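Local coordinates for protein separin (Saccharomyces cerevisiae, PDB 5U1T) that cleaves the Scc1 subunit of cohesin as a caspase-like cysteine protease at the onset of anaphase and is held inactive by securin beforehand, at residues F617-K622 with E869-S874; I581-I586 with D621-E626. All coordinates share one frame; numbering follows the deposited sequence.

Contact 1. Residues F617-K622 with E869-S874; sequences FNNFDK and EADITS
Asn619 and Asp871 lie side by side where a Schellman motif meets a helix N-cap in the helical part of separase. Asn619, at positive phi, is the C-prime residue of the motif that ends helix 602-617, and Asp871 caps helix 872-881. Asp871 CB lies 3.7 Å from Asn619 O, and CG, anti to the backbone N (chi1 -172°), is 3.6 Å from the same oxygen. OD1 grips two donors: Thr873 OG1 on its syn lone pair, and Ser874 N at 3.0 Å from above the carboxylate plane. OD1 also rests 3.3 Å from Asn619 CB. OD2 accepts from Ser874 OG at 2.6 Å, again from above the plane; these three hydrogen bonds would hold the carboxylate against rotation. A long, weak ion pair links OD2 to Arg834. Amide and carboxylate planes of the neighbouring pair differ by 40°. Backbone joins in through a CA-H...O contact from Asp871 CA to Asn619 O. Ala870 O is hydrogen-bonded to Tyr895 OH, which also binds Lys622 N. Beside this polar cluster, Ala870 makes a CH-pi contact: its CB sits over the centre of the Phe620 ring, 3.6 Å from the centroid and 7° off the ring normal.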
# COMPACT_ATOMS: atom_id res chain seq x y z
N PHE A 617 -2.12 -8.70 3.28
CA PHE A 617 -3.06 -7.63 2.99
C PHE A 617 -4.41 -7.88 3.69
O PHE A 617 -5.16 -6.94 3.93
CB PHE A 617 -3.22 -7.51 1.48
CG PHE A 617 -4.34 -6.61 1.02
CD1 PHE A 617 -5.62 -7.12 0.80
CD2 PHE A 617 -4.10 -5.28 0.73
CE1 PHE A 617 -6.64 -6.31 0.34
CE2 PHE A 617 -5.11 -4.47 0.26
CZ PHE A 617 -6.39 -4.99 0.08
N ASN A 618 -4.71 -9.13 4.01
CA ASN A 618 -5.95 -9.45 4.71
C ASN A 618 -5.73 -9.72 6.19
O ASN A 618 -6.66 -10.12 6.90
CB ASN A 618 -6.66 -10.63 4.07
CG ASN A 618 -7.41 -10.24 2.83
OD1 ASN A 618 -7.10 -10.70 1.72
ND2 ASN A 618 -8.40 -9.37 2.99
N ASN A 619 -4.50 -9.49 6.63
CA ASN A 619 -4.10 -9.64 8.02
C ASN A 619 -4.39 -11.06 8.52
O ASN A 619 -4.98 -11.25 9.57
CB ASN A 619 -4.79 -8.58 8.91
CG ASN A 619 -4.72 -7.15 8.33
OD1 ASN A 619 -3.65 -6.53 8.29
ND2 ASN A 619 -5.87 -6.63 7.88
N PHE A 620 -3.99 -12.06 7.76
CA PHE A 620 -4.15 -13.44 8.19
C PHE A 620 -2.87 -13.82 8.91
O PHE A 620 -2.27 -14.86 8.61
CB PHE A 620 -4.39 -14.39 7.01
CG PHE A 620 -5.80 -14.41 6.49
CD1 PHE A 620 -6.61 -13.29 6.57
CD2 PHE A 620 -6.31 -15.55 5.90
CE1 PHE A 620 -7.92 -13.33 6.07
CE2 PHE A 620 -7.61 -15.58 5.40
CZ PHE A 620 -8.41 -14.47 5.48
N ASP A 621 -2.46 -12.98 9.85
CA ASP A 621 -1.10 -13.00 10.37
C ASP A 621 -0.64 -14.35 10.96
O ASP A 621 0.56 -14.66 10.94
CB ASP A 621 -0.95 -11.89 11.42
CG ASP A 621 -1.46 -10.53 10.92
OD1 ASP A 621 -1.25 -10.19 9.74
OD2 ASP A 621 -2.09 -9.79 11.72
N LYS A 622 -1.58 -15.14 11.47
CA LYS A 622 -1.26 -16.45 12.03
C LYS A 622 -0.78 -17.40 10.92
O LYS A 622 0.29 -18.01 11.00
CB LYS A 622 -2.48 -17.02 12.74
CG LYS A 622 -2.24 -18.24 13.60
CD LYS A 622 -3.55 -18.70 14.23
CE LYS A 622 -3.41 -19.02 15.72
NZ LYS A 622 -2.69 -20.32 16.01
N GLU A 869 -12.13 -15.67 12.04
CA GLU A 869 -11.17 -16.48 12.78
C GLU A 869 -9.73 -16.27 12.32
O GLU A 869 -8.80 -16.53 13.07
CB GLU A 869 -11.50 -17.98 12.68
CG GLU A 869 -12.98 -18.31 12.85
CD GLU A 869 -13.24 -19.41 13.89
OE1 GLU A 869 -13.35 -20.61 13.49
OE2 GLU A 869 -13.36 -19.06 15.10
N ALA A 870 -9.52 -15.80 11.10
CA ALA A 870 -8.16 -15.63 10.59
C ALA A 870 -7.56 -14.25 10.87
O ALA A 870 -6.35 -14.12 11.13
CB ALA A 870 -8.13 -15.92 9.10
N ASP A 871 -8.40 -13.22 10.79
CA ASP A 871 -7.99 -11.83 11.04
C ASP A 871 -8.36 -11.33 12.46
O ASP A 871 -9.43 -10.74 12.66
CB ASP A 871 -8.61 -10.92 9.99
CG ASP A 871 -8.08 -9.51 10.06
OD1 ASP A 871 -7.29 -9.20 10.98
OD2 ASP A 871 -8.46 -8.70 9.19
N ILE A 872 -7.47 -11.52 13.43
CA ILE A 872 -7.80 -11.19 14.82
C ILE A 872 -7.88 -9.67 15.01
O ILE A 872 -8.72 -9.19 15.76
CB ILE A 872 -6.79 -11.80 15.83
CG1 ILE A 872 -7.25 -11.54 17.27
CG2 ILE A 872 -5.39 -11.27 15.63
CD1 ILE A 872 -8.69 -11.91 17.56
N THR A 873 -7.05 -8.91 14.31
CA THR A 873 -7.07 -7.47 14.43
C THR A 873 -8.36 -6.85 13.84
O THR A 873 -8.85 -5.85 14.38
CB THR A 873 -5.80 -6.82 13.81
OG1 THR A 873 -5.71 -7.14 12.42
CG2 THR A 873 -4.55 -7.31 14.49
N SER A 874 -8.95 -7.43 12.80
CA SER A 874 -10.27 -6.97 12.36
C SER A 874 -11.39 -7.42 13.30
O SER A 874 -12.41 -6.74 13.41
CB SER A 874 -10.61 -7.45 10.96
OG SER A 874 -9.94 -6.71 9.96

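Contact 2. Residues I581-I586 with D621-E626; sequences ITKLYI and DKLSIE
Leu623, Ile586 and Glu626 bury the most surface where two nearly parallel helices of the all-helical region pack together. Helix 602-617 lies between them in the chain, and the axes of segments 581-586 and 621-626 run 14° apart at a closest approach of 10.8 Å. Leu623 points toward segment 581-586. Its CD2 meets Lys583 CE at 3.7 Å, the two side chains crossing at about a right angle, while its CB faces Thr582 CG2 at 4.2 Å. The lysine is used here for its aliphatic shaft, which bends at chi2 and chi4. One turn on, Glu626 has CG anti to the backbone N (chi1 175°) and an extended chain beyond it; its carboxylate lies against Ile586. Ile586 CD1 touches CG, CD and OE2 of the glutamate, the last at 3.5 Å. An alanine in place of Glu626 would probably open a gap beside Ile586 CD1 and leave the ammonium of Lys583 without its nearby opposite charge. Leu627, next along the second helix, also touches Thr582 and Ile586. Thr582 OG1 turns back to its own helix and bonds to Leu578 O. Lys583 NZ stays 4.4 Å from Glu626 OE1, beyond a salt bridge but close enough for a probable mild attraction.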
# COMPACT_ATOMS: atom_id res chain seq x y z
N ILE A 581 -7.03 -22.88 1.31
CA ILE A 581 -5.91 -23.18 0.42
C ILE A 581 -4.53 -22.88 1.02
O ILE A 581 -3.56 -23.50 0.63
CB ILE A 581 -6.04 -22.45 -0.95
CG1 ILE A 581 -5.81 -20.95 -0.83
CG2 ILE A 581 -7.40 -22.72 -1.58
CD1 ILE A 581 -6.09 -20.21 -2.10
N THR A 582 -4.43 -21.96 1.98
CA THR A 582 -3.14 -21.77 2.65
C THR A 582 -2.82 -23.00 3.48
O THR A 582 -1.67 -23.40 3.61
CB THR A 582 -3.13 -20.52 3.56
OG1 THR A 582 -3.65 -19.39 2.85
CG2 THR A 582 -1.71 -20.21 4.02
N LYS A 583 -3.85 -23.61 4.05
CA LYS A 583 -3.62 -24.79 4.86
C LYS A 583 -3.30 -25.97 3.98
O LYS A 583 -2.38 -26.74 4.27
CB LYS A 583 -4.82 -25.09 5.74
CG LYS A 583 -4.60 -24.60 7.15
CD LYS A 583 -5.88 -24.10 7.78
CE LYS A 583 -5.54 -23.34 9.09
NZ LYS A 583 -4.60 -24.11 10.00
N LEU A 584 -4.06 -26.10 2.89
CA LEU A 584 -3.82 -27.14 1.90
C LEU A 584 -2.39 -27.11 1.39
O LEU A 584 -1.72 -28.14 1.34
CB LEU A 584 -4.78 -26.99 0.73
CG LEU A 584 -6.02 -27.84 0.95
CD1 LEU A 584 -7.11 -27.45 0.00
CD2 LEU A 584 -5.62 -29.28 0.78
N TYR A 585 -1.93 -25.91 1.05
CA TYR A 585 -0.60 -25.75 0.51
C TYR A 585 0.46 -26.12 1.53
O TYR A 585 1.46 -26.76 1.17
CB TYR A 585 -0.38 -24.31 0.04
CG TYR A 585 1.00 -24.05 -0.51
CD1 TYR A 585 1.39 -24.59 -1.73
CD2 TYR A 585 1.90 -23.26 0.18
CE1 TYR A 585 2.65 -24.35 -2.24
CE2 TYR A 585 3.15 -23.01 -0.32
CZ TYR A 585 3.53 -23.56 -1.53
OH TYR A 585 4.79 -23.31 -2.03
N ILE A 586 0.24 -25.76 2.79
CA ILE A 586 1.22 -26.07 3.82
C ILE A 586 1.29 -27.57 4.10
O ILE A 586 2.38 -28.13 4.22
CB ILE A 586 0.92 -25.32 5.15
CG1 ILE A 586 1.13 -23.81 4.98
CG2 ILE A 586 1.80 -25.84 6.29
CD1 ILE A 586 0.92 -23.04 6.27
N ASP A 621 -2.46 -12.98 9.85
CA ASP A 621 -1.10 -13.00 10.37
C ASP A 621 -0.64 -14.35 10.96
O ASP A 621 0.56 -14.66 10.94
CB ASP A 621 -0.95 -11.89 11.42
CG ASP A 621 -1.46 -10.53 10.92
OD1 ASP A 621 -1.25 -10.19 9.74
OD2 ASP A 621 -2.09 -9.79 11.72
N LYS A 622 -1.58 -15.14 11.47
CA LYS A 622 -1.26 -16.45 12.03
C LYS A 622 -0.78 -17.40 10.92
O LYS A 622 0.29 -18.01 11.00
CB LYS A 622 -2.48 -17.02 12.74
CG LYS A 622 -2.24 -18.24 13.60
CD LYS A 622 -3.55 -18.70 14.23
CE LYS A 622 -3.41 -19.02 15.72
NZ LYS A 622 -2.69 -20.32 16.01
N LEU A 623 -1.62 -17.52 9.89
CA LEU A 623 -1.30 -18.29 8.69
C LEU A 623 -0.02 -17.77 8.06
O LEU A 623 0.84 -18.55 7.69
CB LEU A 623 -2.47 -18.23 7.68
CG LEU A 623 -3.68 -19.05 8.11
CD1 LEU A 623 -4.86 -18.87 7.17
CD2 LEU A 623 -3.31 -20.51 8.24
N SER A 624 0.11 -16.46 7.97
CA SER A 624 1.34 -15.87 7.47
C SER A 624 2.58 -16.41 8.22
O SER A 624 3.56 -16.80 7.58
CB SER A 624 1.29 -14.34 7.54
OG SER A 624 0.49 -13.82 6.48
N ILE A 625 2.52 -16.44 9.55
CA ILE A 625 3.68 -16.90 10.33
C ILE A 625 3.95 -18.38 10.05
O ILE A 625 5.09 -18.79 9.84
CB ILE A 625 3.48 -16.65 11.86
CG1 ILE A 625 3.51 -15.15 12.14
CG2 ILE A 625 4.56 -17.30 12.68
CD1 ILE A 625 3.06 -14.76 13.53
N GLU A 626 2.89 -19.17 10.01
CA GLU A 626 3.06 -20.60 9.87
C GLU A 626 3.59 -20.97 8.47
O GLU A 626 4.51 -21.79 8.33
CB GLU A 626 1.75 -21.32 10.15
CG GLU A 626 1.86 -22.79 9.90
CD GLU A 626 0.51 -23.43 9.82
OE1 GLU A 626 -0.48 -22.72 10.18
OE2 GLU A 626 0.44 -24.61 9.40

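Helix 621-633 belongs to both contacts, with Asp621 and Lys622 in each segment pair, and the two centres are 11 Å apart. Contact 1 works at helix ends: the turn before this helix meets the start of helix 872-881, from far along the chain, and most of its touching residues are buried. Contact 2 uses the helix's first turns against the near-parallel helix 578-590, a local pairing that reaches a more exposed margin at Lys583. Chemistry follows place. In contact 1 a buried carboxylate is held by one capping bond and two hydroxyls of its own segment, whereas contact 2 joins aliphatic groups and a glutamate carboxylate laid on an isoleucine, with opposite charges near each other at its more exposed side. Both lie away from the probable catalytic cysteine.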